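Local coordinates for protein CRISPR system Cmr subunit Cmr6 (Pyrococcus furiosus, PDB 4W8V) that helps cap, together with Cmr1, the type III-B Cmr ribonucleoprotein complex, an RNA-binding CRISPR machine that defends the cell against invading nucleic acids, at residues A[17-22]-A[203-208]; A[66-71]-A[79-84]; A[115-120]-A[215-220]; A[167-172]-A[186-191]. One frame throughout, in Å; residues are numbered along the deposited sequence.

This is the C-terminal, RAMP-superfamily part of Cmr6. Contact 1 pairs strands 13-21 and 202-209 of the four-stranded sheet; contacts 2 and 4 lie within the 180 residues it encloses, whereas contact 3 has one segment inside and one past 203-208. Contact 2 joins helices 52-68 and 77-90. Contact 3 sets helix 108-116 against helix 212-228, whose F219 and T215 pack on contact 1. Contact 4 draws together two arms of the loop between strands 161-165 and 192-197, about 29 Å from contact 1 between centres and about 5 Å from contact 2 between nearest atoms, without touching. Contacts 1 and 3 share one sheet-and-helix layer, with 2 and 4 across the chain's centre from contact 1.

Contact 1: residues A[17-22]-A[203-208]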
loop_
_atom_site.group_PDB
_atom_site.type_symbol
_atom_site.label_atom_id
_atom_site.label_comp_id
_atom_site.label_asym_id
_atom_site.label_seq_id
_atom_site.Cartn_x
_atom_site.Cartn_y
_atom_site.Cartn_z
ATOM N N GLY A 17 -4.582 1.978 -14.147
ATOM C CA GLY A 17 -5.029 0.645 -14.495
ATOM C C GLY A 17 -6.359 0.322 -13.843
ATOM O O GLY A 17 -6.770 0.980 -12.899
ATOM N N LYS A 18 -7.039 -0.694 -14.357
ATOM C CA LYS A 18 -8.278 -1.168 -13.759
ATOM C C LYS A 18 -8.036 -2.439 -12.956
ATOM O O LYS A 18 -7.461 -3.393 -13.463
ATOM C CB LYS A 18 -9.332 -1.426 -14.829
ATOM C CG LYS A 18 -9.812 -0.193 -15.554
ATOM C CD LYS A 18 -10.979 -0.548 -16.451
ATOM C CE LYS A 18 -11.390 0.604 -17.344
ATOM N NZ LYS A 18 -12.323 0.116 -18.393
ATOM N N PHE A 19 -8.488 -2.448 -11.706
ATOM C CA PHE A 19 -8.225 -3.560 -10.796
ATOM C C PHE A 19 -9.524 -4.115 -10.248
ATOM O O PHE A 19 -10.458 -3.367 -9.990
ATOM C CB PHE A 19 -7.312 -3.112 -9.648
ATOM C CG PHE A 19 -5.901 -2.795 -10.082
ATOM C CD1 PHE A 19 -5.635 -1.699 -10.898
ATOM C CD2 PHE A 19 -4.842 -3.591 -9.665
ATOM C CE1 PHE A 19 -4.343 -1.402 -11.297
ATOM C CE2 PHE A 19 -3.543 -3.307 -10.063
ATOM C CZ PHE A 19 -3.286 -2.211 -10.871
ATOM N N LYS A 20 -9.597 -5.431 -10.100
ATOM C CA LYS A 20 -10.756 -6.038 -9.460
ATOM C C LYS A 20 -10.317 -6.651 -8.152
ATOM O O LYS A 20 -9.155 -7.022 -8.018
ATOM C CB LYS A 20 -11.406 -7.095 -10.352
ATOM C CG LYS A 20 -10.481 -8.225 -10.754
ATOM C CD LYS A 20 -11.150 -9.162 -11.749
ATOM C CE LYS A 20 -10.184 -10.217 -12.280
ATOM N NZ LYS A 20 -9.891 -11.269 -11.267
ATOM N N THR A 21 -11.235 -6.732 -7.189
ATOM C CA THR A 21 -10.961 -7.375 -5.908
ATOM C C THR A 21 -10.823 -8.887 -6.109
ATOM O O THR A 21 -11.805 -9.555 -6.432
ATOM C CB THR A 21 -12.082 -7.079 -4.881
ATOM O OG1 THR A 21 -13.360 -7.242 -5.509
ATOM C CG2 THR A 21 -11.976 -5.641 -4.350
ATOM N N GLN A 22 -9.614 -9.425 -5.957
ATOM C CA GLN A 22 -9.417 -10.860 -6.145
ATOM C C GLN A 22 -10.037 -11.649 -4.986
ATOM O O GLN A 22 -10.629 -12.711 -5.191
ATOM C CB GLN A 22 -7.933 -11.208 -6.284
ATOM C CG GLN A 22 -7.697 -12.689 -6.622
ATOM C CD GLN A 22 -6.267 -13.153 -6.389
ATOM O OE1 GLN A 22 -5.670 -12.884 -5.345
ATOM N NE2 GLN A 22 -5.713 -13.857 -7.366
ATOM N N PHE A 203 -12.016 -1.344 -9.474
ATOM C CA PHE A 203 -11.461 -0.103 -8.965
ATOM C C PHE A 203 -10.512 0.492 -9.991
ATOM O O PHE A 203 -9.792 -0.229 -10.671
ATOM C CB PHE A 203 -10.712 -0.319 -7.624
ATOM C CG PHE A 203 -11.620 -0.521 -6.453
ATOM C CD1 PHE A 203 -12.269 -1.726 -6.267
ATOM C CD2 PHE A 203 -11.830 0.495 -5.537
ATOM C CE1 PHE A 203 -13.124 -1.906 -5.198
ATOM C CE2 PHE A 203 -12.678 0.326 -4.461
ATOM C CZ PHE A 203 -13.323 -0.870 -4.286
ATOM N N LEU A 204 -10.507 1.817 -10.090
ATOM C CA LEU A 204 -9.457 2.515 -10.813
ATOM C C LEU A 204 -8.312 2.872 -9.859
ATOM O O LEU A 204 -8.532 3.423 -8.791
ATOM C CB LEU A 204 -10.006 3.774 -11.470
ATOM C CG LEU A 204 -9.112 4.423 -12.520
ATOM C CD1 LEU A 204 -9.176 3.626 -13.813
ATOM C CD2 LEU A 204 -9.553 5.840 -12.751
ATOM N N VAL A 205 -7.089 2.574 -10.273
ATOM C CA VAL A 205 -5.903 2.767 -9.458
ATOM C C VAL A 205 -4.888 3.583 -10.240
ATOM O O VAL A 205 -4.604 3.272 -11.399
ATOM C CB VAL A 205 -5.274 1.421 -9.062
ATOM C CG1 VAL A 205 -3.953 1.629 -8.333
ATOM C CG2 VAL A 205 -6.256 0.586 -8.222
ATOM N N ALA A 206 -4.336 4.625 -9.627
ATOM C CA ALA A 206 -3.467 5.528 -10.366
ATOM C C ALA A 206 -2.426 6.227 -9.514
ATOM O O ALA A 206 -2.633 6.475 -8.334
ATOM C CB ALA A 206 -4.315 6.578 -11.084
ATOM N N VAL A 207 -1.317 6.580 -10.150
ATOM C CA VAL A 207 -0.299 7.418 -9.540
ATOM C C VAL A 207 0.113 8.494 -10.546
ATOM O O VAL A 207 -0.015 8.292 -11.736
ATOM C CB VAL A 207 0.942 6.600 -9.098
ATOM C CG1 VAL A 207 0.553 5.552 -8.061
ATOM C CG2 VAL A 207 1.638 5.956 -10.286
ATOM N N GLY A 208 0.606 9.630 -10.062
ATOM C CA GLY A 208 0.962 10.735 -10.933
ATOM C C GLY A 208 2.254 11.439 -10.568
ATOM O O GLY A 208 2.684 11.419 -9.417
#
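G17 faces V205 and F19 faces F203 as hydrogen-bonded antiparallel pairs, with K18 and L204 forming the non-hydrogen-bonded pair between them. Both bonded pairs are complete. G17 N gives to V205 O, and V205 N answers to G17 O at 3.1 Å; F19 N gives to F203 O at 2.8 Å, while the return bond from F203 N to F19 O is the shortest of the four at 2.6 Å. F203 O also takes a CA-H...O contact from K18 CA (3.6 Å). On the other flank of strand 13-21 the backbones of K18 and K20 bond to Y245 and V243. Of the side chains, K18 NZ forms a salt bridge with E153, and T21 OG1 is held by P198 O and V201 N. F19 carries the apolar part: CG stands beside its own backbone N (chi1 -69°), and CD1 meets V205 CG2 at 3.6 Å, the two side chains crossing at about a right angle. Helix 212-228 packs on this face through K223 and V222. These are the two central strands of a four-stranded antiparallel sheet whose strand order, 2-3-1-4, is that of the ferredoxin-like fold of RAMP proteins.

Contact 2: residues A[66-71]-A[79-84]; sequences VLAEFI and KRAKTV
R80 reaches across from helix 77-90 to the C-terminal end of helix 52-68, where A68 and I71 receive it. Its chain runs past I71 in the opposite direction, with R80 CD 3.9 Å from I71 CG1 and closer still, at 3.1 Å, to I71 O. A bend at chi3 (-101°) sets NE off the line of the aliphatic chain. NH1 then donates to A68 O at 2.8 Å; the oxygen lies in the guanidinium plane, but the donor sits 50° above the carbonyl plane. The same carbonyl receives a weak bond from I71 N, closing the type I turn A68-I71, so A68 O takes one weak backbone bond and one from the arginine. R80 NE is taken up by N75 O.

The tip of the same I71 branch, CD1, touches V84 CG2 at 3.7 Å, the two side chains meeting at a slant. A68 supplies the close approach of the backbones, its CB resting 3.6 Å from A81 CA, and V84 CG2 fits against A68 CA on the next turn, with V84 CG1 on L67 CB.

The contact joins two successive helices of the helical region. Beyond it, V66, E69 and F70 pack on helix 108-116, L67 and F70 lean on helix 122-133, and V84 touches L97 in a loop.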
loop_
_atom_site.group_PDB
_atom_site.type_symbol
_atom_site.label_atom_id
_atom_site.label_comp_id
_atom_site.label_asym_id
_atom_site.label_seq_id
_atom_site.Cartn_x
_atom_site.Cartn_y
_atom_site.Cartn_z
ATOM N N VAL A 66 11.545 -5.495 1.419
ATOM C CA VAL A 66 12.530 -5.964 0.459
ATOM C C VAL A 66 13.930 -5.456 0.815
ATOM O O VAL A 66 14.899 -6.219 0.796
ATOM C CB VAL A 66 12.141 -5.517 -0.970
ATOM C CG1 VAL A 66 13.328 -5.582 -1.905
ATOM C CG2 VAL A 66 10.981 -6.357 -1.475
ATOM N N LEU A 67 14.035 -4.175 1.158
ATOM C CA LEU A 67 15.337 -3.561 1.411
ATOM C C LEU A 67 15.986 -4.060 2.698
ATOM O O LEU A 67 17.194 -3.901 2.888
ATOM C CB LEU A 67 15.213 -2.038 1.451
ATOM C CG LEU A 67 15.244 -1.379 0.065
ATOM C CD1 LEU A 67 15.066 0.137 0.153
ATOM C CD2 LEU A 67 16.544 -1.728 -0.632
ATOM N N ALA A 68 15.182 -4.651 3.577
ATOM C CA ALA A 68 15.701 -5.269 4.791
ATOM C C ALA A 68 16.616 -6.436 4.415
ATOM O O ALA A 68 17.572 -6.745 5.118
ATOM C CB ALA A 68 14.559 -5.736 5.690
ATOM N N GLU A 69 16.319 -7.077 3.289
ATOM C CA GLU A 69 17.158 -8.151 2.780
ATOM C C GLU A 69 18.524 -7.628 2.300
ATOM O O GLU A 69 19.446 -8.416 2.088
ATOM C CB GLU A 69 16.450 -8.885 1.635
ATOM C CG GLU A 69 15.001 -9.269 1.911
ATOM C CD GLU A 69 14.335 -10.002 0.739
ATOM O OE1 GLU A 69 14.991 -10.862 0.110
ATOM O OE2 GLU A 69 13.156 -9.714 0.451
ATOM N N PHE A 70 18.649 -6.307 2.140
ATOM C CA PHE A 70 19.867 -5.686 1.601
ATOM C C PHE A 70 20.886 -5.268 2.669
ATOM O O PHE A 70 21.936 -4.736 2.340
ATOM C CB PHE A 70 19.519 -4.448 0.753
ATOM C CG PHE A 70 18.855 -4.764 -0.559
ATOM C CD1 PHE A 70 17.680 -5.492 -0.600
ATOM C CD2 PHE A 70 19.397 -4.314 -1.750
ATOM C CE1 PHE A 70 17.063 -5.783 -1.801
ATOM C CE2 PHE A 70 18.791 -4.607 -2.951
ATOM C CZ PHE A 70 17.620 -5.339 -2.980
ATOM N N ILE A 71 20.572 -5.479 3.943
ATOM C CA ILE A 71 21.515 -5.185 5.018
ATOM C C ILE A 71 21.630 -6.404 5.933
ATOM O O ILE A 71 20.804 -7.309 5.859
ATOM C CB ILE A 71 21.100 -3.926 5.821
ATOM C CG1 ILE A 71 19.733 -4.102 6.471
ATOM C CG2 ILE A 71 21.020 -2.712 4.912
ATOM C CD1 ILE A 71 19.149 -2.809 7.009
ATOM N N LYS A 79 14.346 -6.929 13.030
ATOM C CA LYS A 79 15.102 -5.746 13.422
ATOM C C LYS A 79 15.541 -4.938 12.201
ATOM O O LYS A 79 15.473 -3.711 12.206
ATOM C CB LYS A 79 16.334 -6.117 14.259
ATOM C CG LYS A 79 16.028 -6.724 15.613
ATOM C CD LYS A 79 17.282 -6.771 16.472
ATOM C CE LYS A 79 17.388 -8.074 17.247
ATOM N NZ LYS A 79 17.726 -7.843 18.686
ATOM N N ARG A 80 15.997 -5.624 11.160
ATOM C CA ARG A 80 16.433 -4.942 9.948
ATOM C C ARG A 80 15.283 -4.190 9.277
ATOM O O ARG A 80 15.448 -3.053 8.838
ATOM C CB ARG A 80 17.050 -5.936 8.961
ATOM C CG ARG A 80 18.349 -6.541 9.444
ATOM C CD ARG A 80 18.984 -7.406 8.384
ATOM N NE ARG A 80 18.736 -8.822 8.622
ATOM C CZ ARG A 80 18.145 -9.632 7.750
ATOM N NH1 ARG A 80 17.746 -9.164 6.573
ATOM N NH2 ARG A 80 17.958 -10.912 8.053
ATOM N N ALA A 81 14.121 -4.831 9.207
ATOM C CA ALA A 81 12.954 -4.222 8.576
ATOM C C ALA A 81 12.555 -2.961 9.313
ATOM O O ALA A 81 12.198 -1.956 8.696
ATOM C CB ALA A 81 11.790 -5.199 8.530
ATOM N N LYS A 82 12.632 -3.014 10.637
ATOM C CA LYS A 82 12.269 -1.878 11.462
ATOM C C LYS A 82 13.261 -0.746 11.218
ATOM O O LYS A 82 12.898 0.429 11.172
ATOM C CB LYS A 82 12.232 -2.276 12.937
ATOM C CG LYS A 82 11.758 -1.149 13.844
ATOM C CD LYS A 82 11.253 -1.656 15.190
ATOM C CE LYS A 82 10.498 -0.545 15.931
ATOM N NZ LYS A 82 11.294 0.714 16.064
ATOM N N THR A 83 14.520 -1.118 11.029
ATOM C CA THR A 83 15.567 -0.161 10.722
ATOM C C THR A 83 15.309 0.547 9.398
ATOM O O THR A 83 15.403 1.763 9.324
ATOM C CB THR A 83 16.942 -0.840 10.661
ATOM O OG1 THR A 83 17.268 -1.354 11.952
ATOM C CG2 THR A 83 18.009 0.149 10.233
ATOM N N VAL A 84 15.002 -0.211 8.353
ATOM C CA VAL A 84 14.771 0.379 7.039
ATOM C C VAL A 84 13.529 1.276 7.074
ATOM O O VAL A 84 13.529 2.375 6.528
ATOM C CB VAL A 84 14.599 -0.706 5.943
ATOM C CG1 VAL A 84 14.301 -0.063 4.585
ATOM C CG2 VAL A 84 15.847 -1.585 5.851
#

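Contact 3: residues A[115-120]-A[215-220]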
loop_
_atom_site.group_PDB
_atom_site.type_symbol
_atom_site.label_atom_id
_atom_site.label_comp_id
_atom_site.label_asym_id
_atom_site.label_seq_id
_atom_site.Cartn_x
_atom_site.Cartn_y
_atom_site.Cartn_z
ATOM N N ARG A 115 13.366 -6.237 -10.582
ATOM C CA ARG A 115 12.947 -6.202 -11.979
ATOM C C ARG A 115 12.431 -4.811 -12.348
ATOM O O ARG A 115 12.676 -4.337 -13.456
ATOM C CB ARG A 115 11.883 -7.264 -12.262
ATOM C CG ARG A 115 12.400 -8.693 -12.185
ATOM C CD ARG A 115 11.354 -9.699 -12.650
ATOM N NE ARG A 115 10.859 -10.551 -11.567
ATOM C CZ ARG A 115 11.354 -11.749 -11.262
ATOM N NH1 ARG A 115 12.372 -12.249 -11.951
ATOM N NH2 ARG A 115 10.832 -12.449 -10.265
ATOM N N ILE A 116 11.736 -4.158 -11.416
ATOM C CA ILE A 116 11.222 -2.810 -11.655
ATOM C C ILE A 116 12.364 -1.823 -11.864
ATOM O O ILE A 116 12.318 -0.984 -12.770
ATOM C CB ILE A 116 10.354 -2.265 -10.489
ATOM C CG1 ILE A 116 9.298 -3.272 -10.012
ATOM C CG2 ILE A 116 9.720 -0.942 -10.872
ATOM C CD1 ILE A 116 8.419 -3.800 -11.073
ATOM N N PHE A 117 13.391 -1.928 -11.029
ATOM C CA PHE A 117 14.443 -0.921 -11.020
ATOM C C PHE A 117 15.650 -1.262 -11.880
ATOM O O PHE A 117 16.733 -0.725 -11.658
ATOM C CB PHE A 117 14.875 -0.656 -9.585
ATOM C CG PHE A 117 13.843 0.077 -8.797
ATOM C CD1 PHE A 117 13.681 1.443 -8.959
ATOM C CD2 PHE A 117 12.999 -0.593 -7.935
ATOM C CE1 PHE A 117 12.713 2.128 -8.255
ATOM C CE2 PHE A 117 12.028 0.086 -7.233
ATOM C CZ PHE A 117 11.883 1.448 -7.393
ATOM N N GLY A 118 15.443 -2.138 -12.862
ATOM C CA GLY A 118 16.451 -2.505 -13.843
ATOM C C GLY A 118 17.895 -2.560 -13.380
ATOM O O GLY A 118 18.205 -3.078 -12.304
ATOM N N GLU A 119 18.780 -1.999 -14.200
ATOM C CA GLU A 119 20.216 -2.074 -13.967
ATOM C C GLU A 119 20.723 -0.917 -13.115
ATOM O O GLU A 119 21.845 -0.452 -13.303
ATOM N N LYS A 120 19.902 -0.451 -12.182
ATOM C CA LYS A 120 20.319 0.627 -11.295
ATOM C C LYS A 120 20.940 0.057 -10.025
ATOM O O LYS A 120 20.506 -0.976 -9.518
ATOM C CB LYS A 120 19.137 1.543 -10.966
ATOM C CG LYS A 120 18.463 2.097 -12.207
ATOM C CD LYS A 120 17.721 3.397 -11.950
ATOM C CE LYS A 120 17.409 4.084 -13.279
ATOM N NZ LYS A 120 16.518 5.272 -13.140
ATOM N N THR A 215 7.342 7.710 -12.201
ATOM C CA THR A 215 5.947 7.451 -11.885
ATOM C C THR A 215 5.550 6.038 -12.300
ATOM O O THR A 215 4.799 5.362 -11.592
ATOM C CB THR A 215 5.035 8.490 -12.571
ATOM O OG1 THR A 215 5.382 9.794 -12.093
ATOM C CG2 THR A 215 3.571 8.225 -12.274
ATOM N N GLU A 216 6.069 5.589 -13.437
ATOM C CA GLU A 216 5.761 4.247 -13.923
ATOM C C GLU A 216 6.270 3.172 -12.976
ATOM O O GLU A 216 5.587 2.178 -12.740
ATOM C CB GLU A 216 6.342 4.030 -15.319
ATOM C CG GLU A 216 5.447 4.554 -16.428
ATOM C CD GLU A 216 6.062 4.407 -17.805
ATOM O OE1 GLU A 216 7.300 4.235 -17.895
ATOM O OE2 GLU A 216 5.302 4.468 -18.795
ATOM N N LYS A 217 7.474 3.379 -12.449
ATOM C CA LYS A 217 8.053 2.467 -11.480
ATOM C C LYS A 217 7.159 2.389 -10.251
ATOM O O LYS A 217 6.886 1.302 -9.738
ATOM C CB LYS A 217 9.457 2.919 -11.092
ATOM C CG LYS A 217 10.438 2.896 -12.241
ATOM C CD LYS A 217 11.855 3.103 -11.752
ATOM C CE LYS A 217 12.829 3.214 -12.922
ATOM N NZ LYS A 217 14.228 3.441 -12.459
ATOM N N ALA A 218 6.692 3.554 -9.809
ATOM C CA ALA A 218 5.787 3.667 -8.674
ATOM C C ALA A 218 4.545 2.819 -8.886
ATOM O O ALA A 218 4.098 2.097 -7.992
ATOM C CB ALA A 218 5.399 5.129 -8.439
ATOM N N PHE A 219 4.003 2.903 -10.086
ATOM C CA PHE A 219 2.812 2.158 -10.451
ATOM C C PHE A 219 3.059 0.657 -10.358
ATOM O O PHE A 219 2.181 -0.110 -9.971
ATOM C CB PHE A 219 2.366 2.543 -11.868
ATOM C CG PHE A 219 1.061 1.925 -12.272
ATOM C CD1 PHE A 219 -0.138 2.399 -11.753
ATOM C CD2 PHE A 219 1.029 0.860 -13.149
ATOM C CE1 PHE A 219 -1.341 1.821 -12.107
ATOM C CE2 PHE A 219 -0.176 0.280 -13.522
ATOM C CZ PHE A 219 -1.362 0.763 -12.999
ATOM N N SER A 220 4.269 0.250 -10.710
ATOM C CA SER A 220 4.626 -1.158 -10.729
ATOM C C SER A 220 4.741 -1.687 -9.304
ATOM O O SER A 220 4.364 -2.815 -9.012
ATOM C CB SER A 220 5.934 -1.359 -11.493
ATOM O OG SER A 220 5.707 -1.303 -12.885
#
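I116 puts CG1 beside its own backbone N (chi1 -48°), and chi2 of -54° carries CD1 onto S220, where it meets CB at 3.5 Å. Its other branch, CG2, stands anti to the backbone N and rests on the preceding turn of the facing helix, 3.9 Å from K217 CB. K217 keeps its chain extended beyond CG and so passes at a slant by the ring of F117: its CD lies 3.7 Å from both CD1 and CE1 of that ring. Beyond the ring the extended chain of K120 arrives, and the two ammonium groups come as close as 3.0 Å between K120 NZ and K217 NZ. Two like charges so close would be expected to repel; E128 of helix 122-133 serves both, OE1 in a salt bridge with K217 and OE2 in one with K120. That shared carboxylate probably offsets much of the repulsion. The same helix supports F117 through I125 and L129. F117 to K120 is a type II' beta turn with G118 at its second position, the usual place for glycine in that turn, here linking helix 108-116 to helix 122-133 beside helix 212-228 of the ferredoxin-like core.

Contact 4: residues A[167-172]-A[186-191]; sequences PHYGPY and WYDPIP
H168 and Y187 lie abreast where the two arms of this loop come closest, and the histidine is the side chain to follow. Its CB touches the ring of Y187, 3.6 Å from CD1. CG stands anti to the backbone N (chi1 160°), 3.8 Å from W186 O, and the second torsion sets the turn of the ring. One atom further on, ND1 donates to that oxygen at 3.1 Å. This bond is bent: the N-H...O angle is 137°, the donor stands well above the carbonyl plane, and the oxygen is tilted out of the ring plane. Past ND1 the ring draws away again, with CE1 4.0 Å from W186 O, while V180, P182 and D185 of the intervening loop also touch this side chain.

The backbones are tied more firmly. D188 N gives to P167 O at 2.9 Å in an almost straight bond (175°), and Y187 CA adds a CA-H...O contact to the same oxygen. A water bridges the arms as well: it accepts from Y169 N and donates to D188 OD2 at 2.6 Å. The ring of Y169 turns its edge to that carboxylate oxygen. Farther along, I190 CG2 packs at 3.7 Å on P167 CD, the two side chains crossing roughly at a right angle.

Both arms belong to the long, exposed connection that leaves strand 161-165 and returns as strand 192-197, neighbours in the three-stranded antiparallel sheet; N166, just after the first strand, adds a bond from ND2 to D188 O.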
loop_
_atom_site.group_PDB
_atom_site.type_symbol
_atom_site.label_atom_id
_atom_site.label_comp_id
_atom_site.label_asym_id
_atom_site.label_seq_id
_atom_site.Cartn_x
_atom_site.Cartn_y
_atom_site.Cartn_z
ATOM N N PRO A 167 -9.650 -1.054 16.558
ATOM C CA PRO A 167 -8.241 -1.009 16.172
ATOM C C PRO A 167 -7.289 -1.417 17.296
ATOM O O PRO A 167 -7.474 -1.044 18.440
ATOM C CB PRO A 167 -8.030 0.460 15.835
ATOM C CG PRO A 167 -8.945 1.157 16.778
ATOM C CD PRO A 167 -10.166 0.286 16.879
ATOM N N HIS A 168 -6.272 -2.181 16.938
ATOM C CA HIS A 168 -5.123 -2.375 17.785
ATOM C C HIS A 168 -3.863 -1.970 17.030
ATOM O O HIS A 168 -3.635 -2.446 15.916
ATOM C CB HIS A 168 -5.015 -3.819 18.249
ATOM C CG HIS A 168 -3.639 -4.166 18.712
ATOM N ND1 HIS A 168 -3.093 -3.633 19.859
ATOM C CD2 HIS A 168 -2.670 -4.913 18.136
ATOM C CE1 HIS A 168 -1.853 -4.073 19.988
ATOM N NE2 HIS A 168 -1.572 -4.843 18.954
ATOM N N TYR A 169 -3.049 -1.090 17.618
ATOM C CA TYR A 169 -1.832 -0.656 16.938
ATOM C C TYR A 169 -0.584 -1.217 17.583
ATOM O O TYR A 169 -0.477 -1.321 18.814
ATOM C CB TYR A 169 -1.752 0.878 16.874
ATOM C CG TYR A 169 -2.894 1.499 16.097
ATOM C CD1 TYR A 169 -2.851 1.578 14.698
ATOM C CD2 TYR A 169 -4.028 1.969 16.748
ATOM C CE1 TYR A 169 -3.897 2.137 13.978
ATOM C CE2 TYR A 169 -5.077 2.516 16.041
ATOM C CZ TYR A 169 -5.010 2.598 14.655
ATOM O OH TYR A 169 -6.056 3.143 13.939
ATOM N N GLY A 170 0.360 -1.602 16.740
ATOM C CA GLY A 170 1.627 -2.094 17.226
ATOM C C GLY A 170 2.665 -2.111 16.134
ATOM O O GLY A 170 2.338 -1.940 14.966
ATOM N N PRO A 171 3.932 -2.312 16.513
ATOM C CA PRO A 171 4.979 -2.469 15.504
ATOM C C PRO A 171 4.746 -3.729 14.683
ATOM O O PRO A 171 4.500 -4.791 15.250
ATOM C CB PRO A 171 6.269 -2.568 16.334
ATOM C CG PRO A 171 5.813 -2.976 17.708
ATOM C CD PRO A 171 4.459 -2.367 17.890
ATOM N N TYR A 172 4.793 -3.600 13.359
ATOM C CA TYR A 172 4.565 -4.739 12.471
ATOM C C TYR A 172 5.615 -5.804 12.709
ATOM O O TYR A 172 5.318 -7.001 12.672
ATOM C CB TYR A 172 4.593 -4.314 11.001
ATOM C CG TYR A 172 4.194 -5.415 10.039
ATOM C CD1 TYR A 172 2.874 -5.568 9.645
ATOM C CD2 TYR A 172 5.136 -6.306 9.528
ATOM C CE1 TYR A 172 2.500 -6.567 8.767
ATOM C CE2 TYR A 172 4.771 -7.308 8.651
ATOM C CZ TYR A 172 3.451 -7.434 8.273
ATOM O OH TYR A 172 3.077 -8.429 7.401
ATOM N N TRP A 186 -4.079 -4.862 23.829
ATOM C CA TRP A 186 -5.428 -5.146 23.363
ATOM C C TRP A 186 -5.918 -4.099 22.370
ATOM O O TRP A 186 -5.203 -3.154 22.041
ATOM C CB TRP A 186 -6.405 -5.245 24.551
ATOM C CG TRP A 186 -7.688 -5.968 24.223
ATOM C CD1 TRP A 186 -8.953 -5.465 24.292
ATOM C CD2 TRP A 186 -7.820 -7.315 23.742
ATOM N NE1 TRP A 186 -9.870 -6.415 23.898
ATOM C CE2 TRP A 186 -9.198 -7.559 23.556
ATOM C CE3 TRP A 186 -6.904 -8.339 23.454
ATOM C CZ2 TRP A 186 -9.683 -8.782 23.097
ATOM C CZ3 TRP A 186 -7.387 -9.556 23.005
ATOM C CH2 TRP A 186 -8.767 -9.769 22.834
ATOM N N TYR A 187 -7.143 -4.294 21.896
ATOM C CA TYR A 187 -7.835 -3.313 21.082
ATOM C C TYR A 187 -8.207 -2.090 21.916
ATOM O O TYR A 187 -8.445 -2.191 23.118
ATOM C CB TYR A 187 -9.091 -3.931 20.467
ATOM C CG TYR A 187 -8.823 -5.209 19.724
ATOM C CD1 TYR A 187 -8.396 -5.185 18.407
ATOM C CD2 TYR A 187 -9.004 -6.442 20.339
ATOM C CE1 TYR A 187 -8.142 -6.354 17.713
ATOM C CE2 TYR A 187 -8.745 -7.626 19.653
ATOM C CZ TYR A 187 -8.320 -7.566 18.332
ATOM O OH TYR A 187 -8.055 -8.717 17.632
ATOM N N ASP A 188 -8.266 -0.942 21.251
ATOM C CA ASP A 188 -8.724 0.284 21.865
ATOM C C ASP A 188 -10.254 0.249 21.895
ATOM O O ASP A 188 -10.860 -0.452 21.086
ATOM C CB ASP A 188 -8.182 1.486 21.092
ATOM C CG ASP A 188 -6.670 1.546 21.119
ATOM O OD1 ASP A 188 -6.086 1.399 22.229
ATOM O OD2 ASP A 188 -6.055 1.708 20.040
ATOM N N PRO A 189 -10.875 0.961 22.852
ATOM C CA PRO A 189 -12.332 0.986 23.032
ATOM C C PRO A 189 -13.048 1.935 22.068
ATOM O O PRO A 189 -13.782 2.832 22.469
ATOM C CB PRO A 189 -12.482 1.476 24.475
ATOM C CG PRO A 189 -11.344 2.391 24.638
ATOM C CD PRO A 189 -10.200 1.717 23.919
ATOM N N ILE A 190 -12.818 1.747 20.784
ATOM C CA ILE A 190 -13.508 2.561 19.806
ATOM C C ILE A 190 -14.019 1.647 18.700
ATOM O O ILE A 190 -13.236 1.058 17.956
ATOM C CB ILE A 190 -12.590 3.689 19.287
ATOM C CG1 ILE A 190 -13.170 4.356 18.049
ATOM C CG2 ILE A 190 -11.199 3.176 19.014
ATOM C CD1 ILE A 190 -12.304 5.487 17.560
ATOM N N PRO A 191 -15.349 1.462 18.648
ATOM C CA PRO A 191 -15.996 0.622 17.636
ATOM C C PRO A 191 -16.028 1.300 16.273
ATOM O O PRO A 191 -16.353 2.465 16.164
ATOM C CB PRO A 191 -17.406 0.436 18.192
ATOM C CG PRO A 191 -17.645 1.660 18.972
ATOM C CD PRO A 191 -16.323 1.963 19.632
HETATM O O HOH W 1 -3.868 0.374 20.138
#